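Local coordinates for protein pantothenate synthetase (Francisella tularensis subsp. tularensis, PDB 3N8H) that catalyses the ATP-dependent condensation of pantoate with beta-alanine to pantothenate, probably by way of a pantoyl-adenylate intermediate, at residues 64-69 / 244-249. Residues are numbered along the deposited sequence; the frame is centred on the assembly and turned at random.
Sequences FNNPND and AFYIGK
Asn-68 reaches across with its amide nitrogen to the aliphatic part of Lys-249, where ND2 lies 4.3 Å from CG. A single water lies between ND2 of Asn-68 and the backbone O of Lys-249, weakly held at both ends; its approach to ND2 is short and doubtful. The turn at chi2 (93°) sends the extended end of the lysine, with NZ, away from 64-69. The second meeting point is Tyr-246, whose ring projects from strand 240-247 so that its hydroxyl comes 4.5 Å from ND2 of Asn-66, too far for direct bonding; the carbonyl carbon of Lys-249 sits at the edge of that ring.

Asn-66 is an N-cap residue. With CG anti to the backbone N (chi1 -176°), its OD1 receives the N-H of Asp-69 at 2.9 Å in a nearly straight bond (166°). OD1 is thereby engaged at the start of helix 67-72, while ND2 is the amide atom nearest Tyr-246. Beside this turn, Asp-69 makes a salt bridge to Arg-190, predicted to bind ATP, and OD1 of Asn-65 is hydrogen-bonded to NE of Arg-124, which lines the pocket holding a bound proline.

The example illustrates two parts of one enzyme facing each other at the surface: the start of helix 67-72 on the Rossmann-like domain, near the pocket that holds proline here and probably the substrates in catalysis, and the tip of the hairpin joining strands 240-247 and 250-257. Only 74 Å² is buried, and the chemistry implies a light contact between polar groups, with one weakly bound water between them.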
ATOM      1  N   PHE A  64     -13.535  10.762  -0.437  1.00 34.21           N
ATOM      2  CA  PHE A  64     -14.767  11.468  -0.057  1.00 32.95           C
ATOM      3  C   PHE A  64     -15.701  10.452   0.533  1.00 36.79           C
ATOM      4  O   PHE A  64     -16.192   9.575  -0.173  1.00 42.29           O
ATOM      5  CB  PHE A  64     -15.422  12.129  -1.259  1.00 34.44           C
ATOM      6  CG  PHE A  64     -14.700  13.355  -1.724  1.00 42.80           C
ATOM      7  CD1 PHE A  64     -15.209  14.630  -1.442  1.00 36.68           C
ATOM      8  CD2 PHE A  64     -13.493  13.239  -2.409  1.00 38.04           C
ATOM      9  CE1 PHE A  64     -14.530  15.766  -1.855  1.00 37.01           C
ATOM     10  CE2 PHE A  64     -12.803  14.366  -2.813  1.00 33.80           C
ATOM     11  CZ  PHE A  64     -13.320  15.636  -2.538  1.00 39.78           C
ATOM     12  N   ASN A  65     -15.923  10.532   1.832  1.00 33.51           N
ATOM     13  CA  ASN A  65     -16.944   9.679   2.453  1.00 36.69           C
ATOM     14  C   ASN A  65     -18.382  10.204   2.193  1.00 42.66           C
ATOM     15  O   ASN A  65     -19.367   9.490   2.360  1.00 41.43           O
ATOM     16  CB  ASN A  65     -16.690   9.551   3.953  1.00 34.83           C
ATOM     17  CG  ASN A  65     -16.549  10.904   4.627  1.00 41.01           C
ATOM     18  OD1 ASN A  65     -15.622  11.667   4.321  1.00 41.67           O
ATOM     19  ND2 ASN A  65     -17.491  11.228   5.526  1.00 38.25           N
ATOM     20  N   ASN A  66     -18.497  11.449   1.762  1.00 47.75           N
ATOM     21  CA  ASN A  66     -19.815  12.063   1.566  1.00 42.23           C
ATOM     22  C   ASN A  66     -20.051  12.429   0.093  1.00 45.18           C
ATOM     23  O   ASN A  66     -19.315  13.246  -0.470  1.00 40.16           O
ATOM     24  CB  ASN A  66     -19.907  13.304   2.446  1.00 42.70           C
ATOM     25  CG  ASN A  66     -21.263  13.962   2.397  1.00 48.28           C
ATOM     26  OD1 ASN A  66     -21.661  14.525   1.382  1.00 45.67           O
ATOM     27  ND2 ASN A  66     -21.967  13.926   3.514  1.00 51.34           N
ATOM     28  N   PRO A  67     -21.087  11.843  -0.534  1.00 50.65           N
ATOM     29  CA  PRO A  67     -21.280  12.021  -1.978  1.00 44.96           C
ATOM     30  C   PRO A  67     -21.508  13.474  -2.367  1.00 40.15           C
ATOM     31  O   PRO A  67     -20.982  13.967  -3.379  1.00 42.87           O
ATOM     32  CB  PRO A  67     -22.529  11.178  -2.284  1.00 50.53           C
ATOM     33  CG  PRO A  67     -22.586  10.178  -1.199  1.00 59.94           C
ATOM     34  CD  PRO A  67     -22.004  10.838   0.032  1.00 54.15           C
ATOM     35  N   ASN A  68     -22.303  14.170  -1.564  1.00 43.05           N
ATOM     36  CA  ASN A  68     -22.617  15.570  -1.865  1.00 44.27           C
ATOM     37  C   ASN A  68     -21.362  16.429  -1.806  1.00 42.12           C
ATOM     38  O   ASN A  68     -21.125  17.309  -2.648  1.00 37.62           O
ATOM     39  CB  ASN A  68     -23.682  16.107  -0.914  1.00 54.89           C
ATOM     40  CG  ASN A  68     -24.314  17.391  -1.420  1.00 67.71           C
ATOM     41  OD1 ASN A  68     -24.886  17.431  -2.520  1.00 65.41           O
ATOM     42  ND2 ASN A  68     -24.213  18.452  -0.623  1.00 69.86           N
ATOM     43  N   ASP A  69     -20.547  16.162  -0.803  1.00 40.03           N
ATOM     44  CA  ASP A  69     -19.256  16.823  -0.705  1.00 36.98           C
ATOM     45  C   ASP A  69     -18.472  16.645  -2.016  1.00 37.91           C
ATOM     46  O   ASP A  69     -17.940  17.614  -2.570  1.00 38.10           O
ATOM     47  CB  ASP A  69     -18.469  16.268   0.479  1.00 36.02           C
ATOM     48  CG  ASP A  69     -17.148  16.987   0.686  1.00 41.53           C
ATOM     49  OD1 ASP A  69     -17.051  18.180   0.309  1.00 38.21           O
ATOM     50  OD2 ASP A  69     -16.207  16.351   1.205  1.00 40.60           O
ATOM     51  N   ALA A 244     -13.703  20.593  14.091  1.00 30.43           N
ATOM     52  CA  ALA A 244     -14.330  20.521  12.780  1.00 30.41           C
ATOM     53  C   ALA A 244     -15.771  20.947  13.001  1.00 38.03           C
ATOM     54  O   ALA A 244     -16.370  20.661  14.066  1.00 30.00           O
ATOM     55  CB  ALA A 244     -14.300  19.078  12.230  1.00 29.48           C
ATOM     56  N   PHE A 245     -16.331  21.611  12.003  1.00 33.38           N
ATOM     57  CA  PHE A 245     -17.713  22.096  12.098  1.00 32.70           C
ATOM     58  C   PHE A 245     -18.292  22.260  10.709  1.00 33.30           C
ATOM     59  O   PHE A 245     -17.545  22.350   9.730  1.00 34.47           O
ATOM     60  CB  PHE A 245     -17.760  23.438  12.827  1.00 36.92           C
ATOM     61  CG  PHE A 245     -16.901  24.493  12.197  1.00 40.94           C
ATOM     62  CD1 PHE A 245     -17.424  25.347  11.234  1.00 43.15           C
ATOM     63  CD2 PHE A 245     -15.560  24.624  12.556  1.00 36.28           C
ATOM     64  CE1 PHE A 245     -16.636  26.321  10.638  1.00 46.05           C
ATOM     65  CE2 PHE A 245     -14.754  25.600  11.961  1.00 42.00           C
ATOM     66  CZ  PHE A 245     -15.293  26.449  11.000  1.00 43.60           C
ATOM     67  N   TYR A 246     -19.623  22.295  10.628  1.00 37.50           N
ATOM     68  CA  TYR A 246     -20.315  22.572   9.386  1.00 31.16           C
ATOM     69  C   TYR A 246     -20.866  23.992   9.455  1.00 35.21           C
ATOM     70  O   TYR A 246     -21.311  24.434  10.509  1.00 32.08           O
ATOM     71  CB  TYR A 246     -21.499  21.613   9.182  1.00 33.90           C
ATOM     72  CG  TYR A 246     -21.175  20.299   8.505  1.00 31.82           C
ATOM     73  CD1 TYR A 246     -21.141  20.200   7.120  1.00 34.16           C
ATOM     74  CD2 TYR A 246     -20.910  19.152   9.253  1.00 33.16           C
ATOM     75  CE1 TYR A 246     -20.854  18.993   6.498  1.00 37.57           C
ATOM     76  CE2 TYR A 246     -20.606  17.943   8.642  1.00 32.16           C
ATOM     77  CZ  TYR A 246     -20.583  17.870   7.270  1.00 42.58           C
ATOM     78  OH  TYR A 246     -20.286  16.671   6.657  1.00 47.87           O
ATOM     79  N   ILE A 247     -20.821  24.713   8.331  1.00 30.94           N
ATOM     80  CA  ILE A 247     -21.687  25.875   8.160  1.00 30.89           C
ATOM     81  C   ILE A 247     -22.502  25.560   6.913  1.00 38.32           C
ATOM     82  O   ILE A 247     -21.936  25.374   5.817  1.00 37.98           O
ATOM     83  CB  ILE A 247     -20.926  27.227   8.018  1.00 42.53           C
ATOM     84  CG1 ILE A 247     -19.957  27.422   9.182  1.00 43.46           C
ATOM     85  CG2 ILE A 247     -21.919  28.405   7.963  1.00 37.34           C
ATOM     86  CD1 ILE A 247     -19.089  28.647   9.046  1.00 41.65           C
ATOM     87  N   GLY A 248     -23.816  25.448   7.077  1.00 40.76           N
ATOM     88  CA  GLY A 248     -24.634  24.864   6.026  1.00 38.67           C
ATOM     89  C   GLY A 248     -24.106  23.475   5.687  1.00 38.56           C
ATOM     90  O   GLY A 248     -23.984  22.612   6.568  1.00 35.54           O
ATOM     91  N   LYS A 249     -23.785  23.255   4.412  1.00 30.01           N
ATOM     92  CA  LYS A 249     -23.289  21.951   3.952  1.00 35.70           C
ATOM     93  C   LYS A 249     -21.776  21.908   3.832  1.00 34.87           C
ATOM     94  O   LYS A 249     -21.208  20.932   3.318  1.00 38.79           O
ATOM     95  CB  LYS A 249     -23.890  21.578   2.593  1.00 54.69           C
ATOM     96  CG  LYS A 249     -25.275  20.956   2.655  1.00 67.72           C
ATOM     97  CD  LYS A 249     -26.368  21.989   2.497  1.00 79.32           C
ATOM     98  CE  LYS A 249     -27.742  21.319   2.489  1.00 90.05           C
ATOM     99  NZ  LYS A 249     -28.857  22.268   2.176  1.00 95.20           N
TER
HETATM  100  O   HOH W   1     -22.009  19.231   0.447  1.00 61.51           O